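Side-chain contacts in mRNA export factor MEX67 (Candida albicans, PDB 1Q40), which probably acts in export of mRNA from the nucleus, through an NTF2-like domain that pairs with another protein chain: residues N15-F20 and I134-H139; N23-W28 and H112-T117; E34-Y39 and E98-S103. All coordinates share one frame; numbering follows the deposited sequence.

Interaction 1: residues N15-F20 and I134-H139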
loop_
_atom_site.group_PDB
_atom_site.type_symbol
_atom_site.label_atom_id
_atom_site.label_comp_id
_atom_site.label_asym_id
_atom_site.label_seq_id
_atom_site.Cartn_x
_atom_site.Cartn_y
_atom_site.Cartn_z
ATOM N N ASN B 15 -7.558 2.081 -20.180
ATOM C CA ASN B 15 -6.612 2.432 -21.242
ATOM C C ASN B 15 -5.954 3.795 -21.008
ATOM O O ASN B 15 -4.804 4.002 -21.388
ATOM C CB ASN B 15 -7.303 2.415 -22.615
ATOM C CG ASN B 15 -7.053 1.129 -23.378
ATOM O OD1 ASN B 15 -6.326 1.113 -24.371
ATOM N ND2 ASN B 15 -7.654 0.039 -22.912
ATOM N N LEU B 16 -6.693 4.718 -20.397
ATOM C CA LEU B 16 -6.169 6.038 -20.038
ATOM C C LEU B 16 -5.117 5.960 -18.918
ATOM O O LEU B 16 -4.279 6.850 -18.785
ATOM C CB LEU B 16 -7.319 6.954 -19.603
ATOM C CG LEU B 16 -7.006 8.445 -19.438
ATOM C CD1 LEU B 16 -8.038 9.306 -20.168
ATOM C CD2 LEU B 16 -6.929 8.833 -17.967
ATOM N N ALA B 17 -5.181 4.894 -18.121
ATOM C CA ALA B 17 -4.251 4.664 -17.021
ATOM C C ALA B 17 -3.023 3.905 -17.504
ATOM O O ALA B 17 -1.921 4.136 -17.023
ATOM C CB ALA B 17 -4.937 3.891 -15.914
ATOM N N THR B 18 -3.226 2.991 -18.448
ATOM C CA THR B 18 -2.128 2.250 -19.061
ATOM C C THR B 18 -1.203 3.188 -19.835
ATOM O O THR B 18 0.013 3.005 -19.831
ATOM C CB THR B 18 -2.678 1.148 -19.994
ATOM O OG1 THR B 18 -3.347 0.148 -19.215
ATOM C CG2 THR B 18 -1.548 0.383 -20.687
ATOM N N ASN B 19 -1.786 4.188 -20.491
ATOM C CA ASN B 19 -1.012 5.191 -21.214
ATOM C C ASN B 19 -0.289 6.131 -20.257
ATOM O O ASN B 19 0.877 6.451 -20.471
ATOM C CB ASN B 19 -1.909 6.007 -22.147
ATOM C CG ASN B 19 -2.449 5.190 -23.312
ATOM O OD1 ASN B 19 -2.231 3.976 -23.401
ATOM N ND2 ASN B 19 -3.163 5.855 -24.209
ATOM N N PHE B 20 -0.987 6.579 -19.214
ATOM C CA PHE B 20 -0.390 7.464 -18.213
ATOM C C PHE B 20 0.860 6.811 -17.637
ATOM O O PHE B 20 1.914 7.426 -17.606
ATOM C CB PHE B 20 -1.384 7.789 -17.091
ATOM C CG PHE B 20 -0.784 8.576 -15.953
ATOM C CD1 PHE B 20 -0.709 9.960 -16.011
ATOM C CD2 PHE B 20 -0.286 7.928 -14.829
ATOM C CE1 PHE B 20 -0.150 10.688 -14.966
ATOM C CE2 PHE B 20 0.283 8.649 -13.784
ATOM C CZ PHE B 20 0.344 10.033 -13.853
ATOM N N ILE B 134 -9.312 9.819 -10.795
ATOM C CA ILE B 134 -9.110 8.377 -10.769
ATOM C C ILE B 134 -7.882 8.038 -9.926
ATOM O O ILE B 134 -6.963 8.838 -9.807
ATOM C CB ILE B 134 -9.002 7.780 -12.206
ATOM C CG1 ILE B 134 -7.762 8.277 -12.943
ATOM C CG2 ILE B 134 -10.255 8.118 -13.035
ATOM C CD1 ILE B 134 -7.381 7.398 -14.099
HETATM N N MSE B 135 -7.911 6.852 -9.331
HETATM C CA MSE B 135 -6.809 6.298 -8.558
HETATM C C MSE B 135 -6.105 5.286 -9.428
HETATM O O MSE B 135 -6.754 4.415 -9.988
HETATM C CB MSE B 135 -7.334 5.555 -7.337
HETATM C CG MSE B 135 -8.102 6.393 -6.357
HETATM SE SE MSE B 135 -7.014 6.774 -4.792
HETATM C CE MSE B 135 -7.189 5.243 -3.813
ATOM N N ILE B 136 -4.786 5.401 -9.538
ATOM C CA ILE B 136 -3.966 4.414 -10.225
ATOM C C ILE B 136 -2.888 3.901 -9.269
ATOM O O ILE B 136 -2.076 4.681 -8.781
ATOM C CB ILE B 136 -3.292 5.028 -11.470
ATOM C CG1 ILE B 136 -4.321 5.688 -12.397
ATOM C CG2 ILE B 136 -2.507 3.949 -12.215
ATOM C CD1 ILE B 136 -3.713 6.618 -13.430
ATOM N N THR B 137 -2.886 2.596 -9.014
ATOM C CA THR B 137 -1.852 1.961 -8.202
ATOM C C THR B 137 -1.095 0.905 -9.011
ATOM O O THR B 137 -1.694 -0.002 -9.590
ATOM C CB THR B 137 -2.470 1.356 -6.939
ATOM O OG1 THR B 137 -2.944 2.416 -6.106
ATOM C CG2 THR B 137 -1.437 0.674 -6.066
ATOM N N LEU B 138 0.227 1.044 -9.041
ATOM C CA LEU B 138 1.110 0.156 -9.771
ATOM C C LEU B 138 1.997 -0.591 -8.786
ATOM O O LEU B 138 2.479 -0.009 -7.816
ATOM C CB LEU B 138 1.973 0.974 -10.736
ATOM C CG LEU B 138 3.001 0.202 -11.578
ATOM C CD1 LEU B 138 2.299 -0.670 -12.585
ATOM C CD2 LEU B 138 4.004 1.144 -12.253
ATOM N N HIS B 139 2.196 -1.884 -9.041
ATOM C CA HIS B 139 3.050 -2.756 -8.230
ATOM C C HIS B 139 4.063 -3.428 -9.140
ATOM O O HIS B 139 3.717 -3.861 -10.234
ATOM C CB HIS B 139 2.241 -3.847 -7.526
ATOM C CG HIS B 139 1.004 -3.350 -6.836
ATOM N ND1 HIS B 139 1.011 -2.886 -5.539
ATOM C CD2 HIS B 139 -0.282 -3.289 -7.251
ATOM C CE1 HIS B 139 -0.213 -2.523 -5.201
ATOM N NE2 HIS B 139 -1.017 -2.756 -6.224
#
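Ala17 and Phe20, on one flank of helix 14-29, meet Ile136 of strand 134-146, and Leu16 extends the same apolar seam to Ile134. All the contacts across the two segments are van der Waals contacts between carbons. The terminal methyl of Ile136 carries most of them: CD1 lies 3.9 Å from Ala17 CB and, about one turn further along the helix, 3.9 Å from Phe20 CD2. The approach to the Phe20 ring is oblique. Ile136 CG1 adds a 4.0 Å contact to Ala17 CB, so this small residue lets the branched chain come close to the helix backbone. The torsions explain the reach: CG1 stands anti to the carbonyl carbon and the chain is extended beyond it (chi2 165°), which sends CD1 out from the strand. At the more exposed end the packing thins to one contact, Leu16 CD2 to Ile134 CD1 at 4.2 Å.

The backbones are spaced accordingly. The local axes pass 9.9 Å apart, and their N-to-C directions differ by 52°. Ala17 and Ile136 mark the nearest approach, with CA atoms 6.8 Å apart. Phe20 is also set against Phe187 of the neighbouring strand 181-190 in an edge-to-face pair.

The strand's polar side chains lie on its other face. There His139 ND1 bonds Asp184 and its NE2 bonds Glu124, holding the imidazole at both nitrogens, while Thr137 bonds Thr186; Met135, Thr137 and His139 also pack against the chain of another protein. A curved sheet with its long N-terminal helix laid across one face and a partner subunit on the opposite face is characteristic of the NTF2-like fold in its dimeric form.

Interaction 2: residues N23-W28 and H112-T117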
loop_
_atom_site.group_PDB
_atom_site.type_symbol
_atom_site.label_atom_id
_atom_site.label_comp_id
_atom_site.label_asym_id
_atom_site.label_seq_id
_atom_site.Cartn_x
_atom_site.Cartn_y
_atom_site.Cartn_z
ATOM N N ASN B 23 3.902 6.368 -20.272
ATOM C CA ASN B 23 4.626 7.618 -20.471
ATOM C C ASN B 23 5.351 8.061 -19.209
ATOM O O ASN B 23 6.475 8.552 -19.288
ATOM C CB ASN B 23 3.682 8.733 -20.929
ATOM C CG ASN B 23 4.397 10.074 -21.081
ATOM O OD1 ASN B 23 4.041 11.061 -20.426
ATOM N ND2 ASN B 23 5.429 10.106 -21.926
ATOM N N TYR B 24 4.704 7.887 -18.052
ATOM C CA TYR B 24 5.289 8.273 -16.769
ATOM C C TYR B 24 6.616 7.562 -16.561
ATOM O O TYR B 24 7.619 8.197 -16.259
ATOM C CB TYR B 24 4.355 7.967 -15.578
ATOM C CG TYR B 24 4.792 8.708 -14.324
ATOM C CD1 TYR B 24 4.158 9.888 -13.934
ATOM C CD2 TYR B 24 5.872 8.253 -13.557
ATOM C CE1 TYR B 24 4.570 10.587 -12.814
ATOM C CE2 TYR B 24 6.296 8.956 -12.432
ATOM C CZ TYR B 24 5.639 10.120 -12.070
ATOM O OH TYR B 24 6.055 10.823 -10.971
ATOM N N LEU B 25 6.610 6.246 -16.730
ATOM C CA LEU B 25 7.781 5.424 -16.459
ATOM C C LEU B 25 8.902 5.641 -17.468
ATOM O O LEU B 25 10.072 5.591 -17.106
ATOM C CB LEU B 25 7.399 3.941 -16.385
ATOM C CG LEU B 25 6.633 3.524 -15.115
ATOM C CD1 LEU B 25 6.374 2.026 -15.149
ATOM C CD2 LEU B 25 7.380 3.926 -13.846
ATOM N N LYS B 26 8.544 5.883 -18.730
ATOM C CA LYS B 26 9.533 6.265 -19.734
ATOM C C LYS B 26 10.357 7.446 -19.236
ATOM O O LYS B 26 11.581 7.381 -19.228
ATOM C CB LYS B 26 8.859 6.612 -21.068
ATOM C CG LYS B 26 9.834 6.675 -22.245
ATOM C CD LYS B 26 9.115 6.976 -23.571
ATOM C CE LYS B 26 8.938 8.484 -23.805
ATOM N NZ LYS B 26 8.897 8.818 -25.255
ATOM N N LEU B 27 9.680 8.506 -18.794
ATOM C CA LEU B 27 10.346 9.732 -18.327
ATOM C C LEU B 27 10.964 9.594 -16.932
ATOM O O LEU B 27 11.982 10.229 -16.625
ATOM C CB LEU B 27 9.368 10.916 -18.356
ATOM C CG LEU B 27 8.792 11.253 -19.742
ATOM C CD1 LEU B 27 7.960 12.524 -19.703
ATOM C CD2 LEU B 27 9.890 11.371 -20.777
ATOM N N TRP B 28 10.363 8.753 -16.093
ATOM C CA TRP B 28 10.913 8.470 -14.761
ATOM C C TRP B 28 12.287 7.808 -14.877
ATOM O O TRP B 28 13.169 8.045 -14.056
ATOM C CB TRP B 28 9.963 7.575 -13.957
ATOM C CG TRP B 28 10.443 7.331 -12.569
ATOM C CD1 TRP B 28 11.084 6.217 -12.104
ATOM C CD2 TRP B 28 10.359 8.235 -11.463
ATOM N NE1 TRP B 28 11.396 6.367 -10.772
ATOM C CE2 TRP B 28 10.958 7.596 -10.350
ATOM C CE3 TRP B 28 9.829 9.521 -11.292
ATOM C CZ2 TRP B 28 11.045 8.200 -9.102
ATOM C CZ3 TRP B 28 9.911 10.117 -10.046
ATOM C CH2 TRP B 28 10.519 9.462 -8.970
ATOM N N HIS B 112 12.532 0.578 -15.370
ATOM C CA HIS B 112 11.364 -0.275 -15.224
ATOM C C HIS B 112 11.133 -0.920 -16.585
ATOM O O HIS B 112 10.926 -0.224 -17.574
ATOM C CB HIS B 112 10.132 0.551 -14.858
ATOM C CG HIS B 112 10.222 1.248 -13.532
ATOM N ND1 HIS B 112 11.071 2.308 -13.299
ATOM C CD2 HIS B 112 9.539 1.054 -12.381
ATOM C CE1 HIS B 112 10.917 2.727 -12.053
ATOM N NE2 HIS B 112 9.989 1.984 -11.476
ATOM N N ASP B 113 11.154 -2.243 -16.635
ATOM C CA ASP B 113 11.131 -2.977 -17.903
ATOM C C ASP B 113 9.685 -3.290 -18.313
ATOM O O ASP B 113 9.323 -4.445 -18.528
ATOM C CB ASP B 113 11.984 -4.242 -17.734
ATOM C CG ASP B 113 12.281 -4.947 -19.040
ATOM O OD1 ASP B 113 12.501 -4.271 -20.077
ATOM O OD2 ASP B 113 12.319 -6.199 -19.107
ATOM N N ILE B 114 8.867 -2.244 -18.423
ATOM C CA ILE B 114 7.425 -2.390 -18.630
ATOM C C ILE B 114 7.033 -2.669 -20.085
ATOM O O ILE B 114 5.994 -3.275 -20.330
ATOM C CB ILE B 114 6.659 -1.144 -18.095
ATOM C CG1 ILE B 114 5.155 -1.442 -17.976
ATOM C CG2 ILE B 114 6.893 0.091 -18.971
ATOM C CD1 ILE B 114 4.523 -0.924 -16.693
ATOM N N ILE B 115 7.852 -2.224 -21.039
ATOM C CA ILE B 115 7.590 -2.467 -22.465
ATOM C C ILE B 115 7.911 -3.921 -22.833
ATOM O O ILE B 115 7.094 -4.601 -23.451
ATOM C CB ILE B 115 8.410 -1.491 -23.356
ATOM C CG1 ILE B 115 7.924 -0.049 -23.165
ATOM C CG2 ILE B 115 8.327 -1.885 -24.839
ATOM C CD1 ILE B 115 8.980 0.994 -23.498
ATOM N N ALA B 116 9.101 -4.377 -22.451
ATOM C CA ALA B 116 9.562 -5.730 -22.750
ATOM C C ALA B 116 8.903 -6.774 -21.860
ATOM O O ALA B 116 8.535 -7.845 -22.330
ATOM C CB ALA B 116 11.077 -5.816 -22.613
ATOM N N THR B 117 8.769 -6.461 -20.573
ATOM C CA THR B 117 8.243 -7.404 -19.588
ATOM C C THR B 117 7.132 -6.778 -18.738
ATOM O O THR B 117 7.300 -6.603 -17.535
ATOM C CB THR B 117 9.378 -7.912 -18.663
ATOM O OG1 THR B 117 10.579 -8.111 -19.411
ATOM C CG2 THR B 117 9.066 -9.297 -18.127
#
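Leu25 sets one methyl over the His112 imidazole and the other against Ile114, clamping the loop that follows strand 109-111 to the N-terminal helix of the NTF2-like fold. Leu25 CD2 stands 3.8 Å from the centroid of the His112 ring and only 7° off its normal, a CH-pi contact centred on the face. The second branch, CD1, reaches Ile114 CD1 at 3.8 Å and His112 CB at 4.0 Å. With CG anti to the carbonyl carbon (chi1 -73°), the fork opens toward the loop and its two methyls divide the work between ring and aliphatic chain.

One helical turn on, Trp28 meets the same imidazole: its CD1 lies 3.5 Å from His112 CE1. The five-membered ring of Trp28 and the imidazole have centroids 5.4 Å apart and planes inclined at 73°, an oblique aromatic pairing.

A second shell surrounds both residues. Asp29 accepts a hydrogen bond from the backbone N of His112, tying the loop to the helix end, and Phe142 and Phe183 pack round the imidazole. Trp28 in turn makes cation-pi contacts with Arg32 and Arg185 and an edge-to-face contact with Phe104.

The loop also braces itself. Asp113 centres an inverse gamma turn, with a weak Ile114 N to His112 O bond, and Thr117 OG1 donates to Asp113 OD2 over 2.6 Å from above the carboxylate plane.

Interaction 3: residues E34-Y39 and E98-S103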
loop_
_atom_site.group_PDB
_atom_site.type_symbol
_atom_site.label_atom_id
_atom_site.label_comp_id
_atom_site.label_asym_id
_atom_site.label_seq_id
_atom_site.Cartn_x
_atom_site.Cartn_y
_atom_site.Cartn_z
ATOM N N GLU B 34 10.915 16.357 -17.043
ATOM C CA GLU B 34 9.825 16.374 -18.019
ATOM C C GLU B 34 8.462 15.982 -17.433
ATOM O O GLU B 34 7.420 16.237 -18.049
ATOM C CB GLU B 34 10.163 15.464 -19.198
ATOM C CG GLU B 34 11.362 15.936 -20.014
ATOM C CD GLU B 34 11.390 15.370 -21.426
ATOM O OE1 GLU B 34 12.306 14.569 -21.728
ATOM O OE2 GLU B 34 10.507 15.733 -22.241
ATOM N N LEU B 35 8.478 15.364 -16.248
ATOM C CA LEU B 35 7.255 14.979 -15.545
ATOM C C LEU B 35 6.616 16.123 -14.766
ATOM O O LEU B 35 5.457 16.021 -14.384
ATOM C CB LEU B 35 7.548 13.836 -14.569
ATOM C CG LEU B 35 7.990 12.519 -15.209
ATOM C CD1 LEU B 35 8.670 11.622 -14.170
ATOM C CD2 LEU B 35 6.803 11.822 -15.860
HETATM N N MSE B 36 7.359 17.202 -14.529
HETATM C CA MSE B 36 6.938 18.233 -13.573
HETATM C C MSE B 36 5.729 19.061 -13.990
HETATM O O MSE B 36 5.108 19.692 -13.148
HETATM C CB MSE B 36 8.111 19.149 -13.202
HETATM C CG MSE B 36 9.298 18.402 -12.593
HETATM SE SE MSE B 36 8.772 17.017 -11.265
HETATM C CE MSE B 36 7.609 18.117 -10.172
ATOM N N ILE B 37 5.387 19.040 -15.276
ATOM C CA ILE B 37 4.140 19.631 -15.756
ATOM C C ILE B 37 2.893 18.975 -15.117
ATOM O O ILE B 37 1.867 19.632 -14.937
ATOM C CB ILE B 37 4.080 19.577 -17.318
ATOM C CG1 ILE B 37 2.947 20.459 -17.863
ATOM C CG2 ILE B 37 3.918 18.147 -17.817
ATOM C CD1 ILE B 37 3.201 21.969 -17.731
ATOM N N LEU B 38 2.993 17.695 -14.759
ATOM C CA LEU B 38 1.890 16.976 -14.112
ATOM C C LEU B 38 1.563 17.484 -12.710
ATOM O O LEU B 38 0.487 17.240 -12.199
ATOM C CB LEU B 38 2.197 15.479 -14.016
ATOM C CG LEU B 38 2.382 14.710 -15.317
ATOM C CD1 LEU B 38 2.925 13.322 -15.024
ATOM C CD2 LEU B 38 1.070 14.633 -16.084
ATOM N N TYR B 39 2.495 18.183 -12.083
ATOM C CA TYR B 39 2.325 18.589 -10.698
ATOM C C TYR B 39 2.063 20.090 -10.612
ATOM O O TYR B 39 2.610 20.864 -11.395
ATOM C CB TYR B 39 3.559 18.181 -9.891
ATOM C CG TYR B 39 3.800 16.683 -9.887
ATOM C CD1 TYR B 39 3.313 15.878 -8.850
ATOM C CD2 TYR B 39 4.503 16.067 -10.917
ATOM C CE1 TYR B 39 3.524 14.503 -8.842
ATOM C CE2 TYR B 39 4.722 14.696 -10.919
ATOM C CZ TYR B 39 4.230 13.918 -9.874
ATOM O OH TYR B 39 4.447 12.562 -9.873
ATOM N N GLU B 98 8.553 22.438 -7.141
ATOM C CA GLU B 98 9.948 22.625 -6.741
ATOM C C GLU B 98 10.397 21.571 -5.728
ATOM O O GLU B 98 11.431 20.923 -5.910
ATOM C CB GLU B 98 10.138 24.023 -6.137
ATOM C CG GLU B 98 11.585 24.380 -5.839
ATOM C CD GLU B 98 11.760 25.169 -4.549
ATOM O OE1 GLU B 98 11.623 26.421 -4.600
ATOM O OE2 GLU B 98 12.050 24.529 -3.498
ATOM N N GLN B 99 9.629 21.434 -4.653
ATOM C CA GLN B 99 9.922 20.465 -3.611
ATOM C C GLN B 99 9.900 19.033 -4.152
ATOM O O GLN B 99 10.765 18.225 -3.831
ATOM C CB GLN B 99 8.919 20.609 -2.467
ATOM C CG GLN B 99 9.258 21.758 -1.528
ATOM C CD GLN B 99 8.288 21.907 -0.373
ATOM O OE1 GLN B 99 8.153 23.004 0.189
ATOM N NE2 GLN B 99 7.615 20.833 -0.014
ATOM N N ILE B 100 8.902 18.741 -4.978
ATOM C CA ILE B 100 8.709 17.410 -5.536
ATOM C C ILE B 100 9.851 17.051 -6.484
ATOM O O ILE B 100 10.369 15.948 -6.428
ATOM C CB ILE B 100 7.315 17.308 -6.240
ATOM C CG1 ILE B 100 6.188 17.378 -5.185
ATOM C CG2 ILE B 100 7.218 16.019 -7.059
ATOM C CD1 ILE B 100 4.771 17.489 -5.752
ATOM N N TYR B 101 10.243 17.985 -7.343
ATOM C CA TYR B 101 11.374 17.772 -8.235
ATOM C C TYR B 101 12.648 17.473 -7.434
ATOM O O TYR B 101 13.393 16.563 -7.772
ATOM C CB TYR B 101 11.599 18.974 -9.156
ATOM C CG TYR B 101 12.777 18.770 -10.089
ATOM C CD1 TYR B 101 12.831 17.669 -10.936
ATOM C CD2 TYR B 101 13.847 19.654 -10.093
ATOM C CE1 TYR B 101 13.917 17.464 -11.779
ATOM C CE2 TYR B 101 14.934 19.465 -10.939
ATOM C CZ TYR B 101 14.960 18.371 -11.778
ATOM O OH TYR B 101 16.034 18.175 -12.612
ATOM N N LYS B 102 12.875 18.211 -6.353
ATOM C CA LYS B 102 14.031 17.946 -5.485
ATOM C C LYS B 102 13.988 16.530 -4.868
ATOM O O LYS B 102 15.010 15.858 -4.787
ATOM C CB LYS B 102 14.159 19.031 -4.411
ATOM C CG LYS B 102 14.628 20.370 -4.960
ATOM C CD LYS B 102 14.734 21.478 -3.895
ATOM C CE LYS B 102 14.880 22.844 -4.561
ATOM N NZ LYS B 102 15.112 23.999 -3.631
ATOM N N SER B 103 12.811 16.052 -4.479
ATOM C CA SER B 103 12.687 14.677 -3.985
ATOM C C SER B 103 13.033 13.671 -5.081
ATOM O O SER B 103 13.715 12.687 -4.824
ATOM C CB SER B 103 11.277 14.375 -3.474
ATOM O OG SER B 103 10.976 15.163 -2.352
#
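Met36, modelled as selenomethionine, folds its chain over the helix backbone at Ile100 and Tyr101, while Tyr39 takes the Ile100 side chain against its ring. Met36, Tyr39 and Ile100, all buried, form the tight part of the contact. Met36 CE lies 3.8 Å from Ile100 CG2 and 3.9 Å from Tyr101 N, distances that place the methyl right at the helix surface. Two successive bends (chi2 -43°, chi3 -51°) curl the chain enough to bring SE and CE together onto this patch. Tyr39 and Ile100 cross at about a right angle: CG2 of the isoleucine sits 4.3 Å above the centre of the Tyr39 ring, and its CD1 touches Tyr39 CD1 at 3.8 Å.

Toward the solvent side the packing opens out. Tyr101, partly exposed, receives Met36 CG at 4.0 Å from its CD1, and the selenium lies 5.3 Å from the ring centroid, 71° off the normal. This is a Met-aromatic contact of oblique geometry. Beyond it, exposed Lys102 NZ forms a salt bridge with Glu98 OE2 at 3.1 Å, linking residues one turn apart on the helix without reaching the 34-39 segment.

Polar anchors flank the apolar patch. The hydroxyl of Tyr39 is hydrogen-bonded to Asp202 and to Tyr24, and Met36 O accepts a bond from Gln97. The 34-39 segment is wedged between elements of the NTF2-like fold: Leu35 rests on helix 14-29, Leu38 pairs through its backbone with Val199 of strand 198-208, and Met36 with Tyr39 packs on helix 96-105.

Overall arrangement
The three contacts are nested along the chain: interaction 3 inside the loop closed by interaction 2, and that inside interaction 1. Interactions 1 and 2 use successive parts of helix 14-29 and touch where Leu138 CD2 meets Leu25 CD1 at 3.8 Å. Interaction 3 joins them through the connection after this helix, with Leu38 against Phe20, Leu35 against Leu27 and a probable Tyr24-Tyr39 hydroxyl hydrogen bond. All three are mainly buried, yet their chemistry differs. Helix against sheet in interaction 1 is aliphatic packing plus one phenyl ring; helix against loop in interaction 2 centres on an imidazole; interaction 3 adds a methionine (present as selenomethionine) and tyrosines, with a salt bridge within its helix on the exposed side.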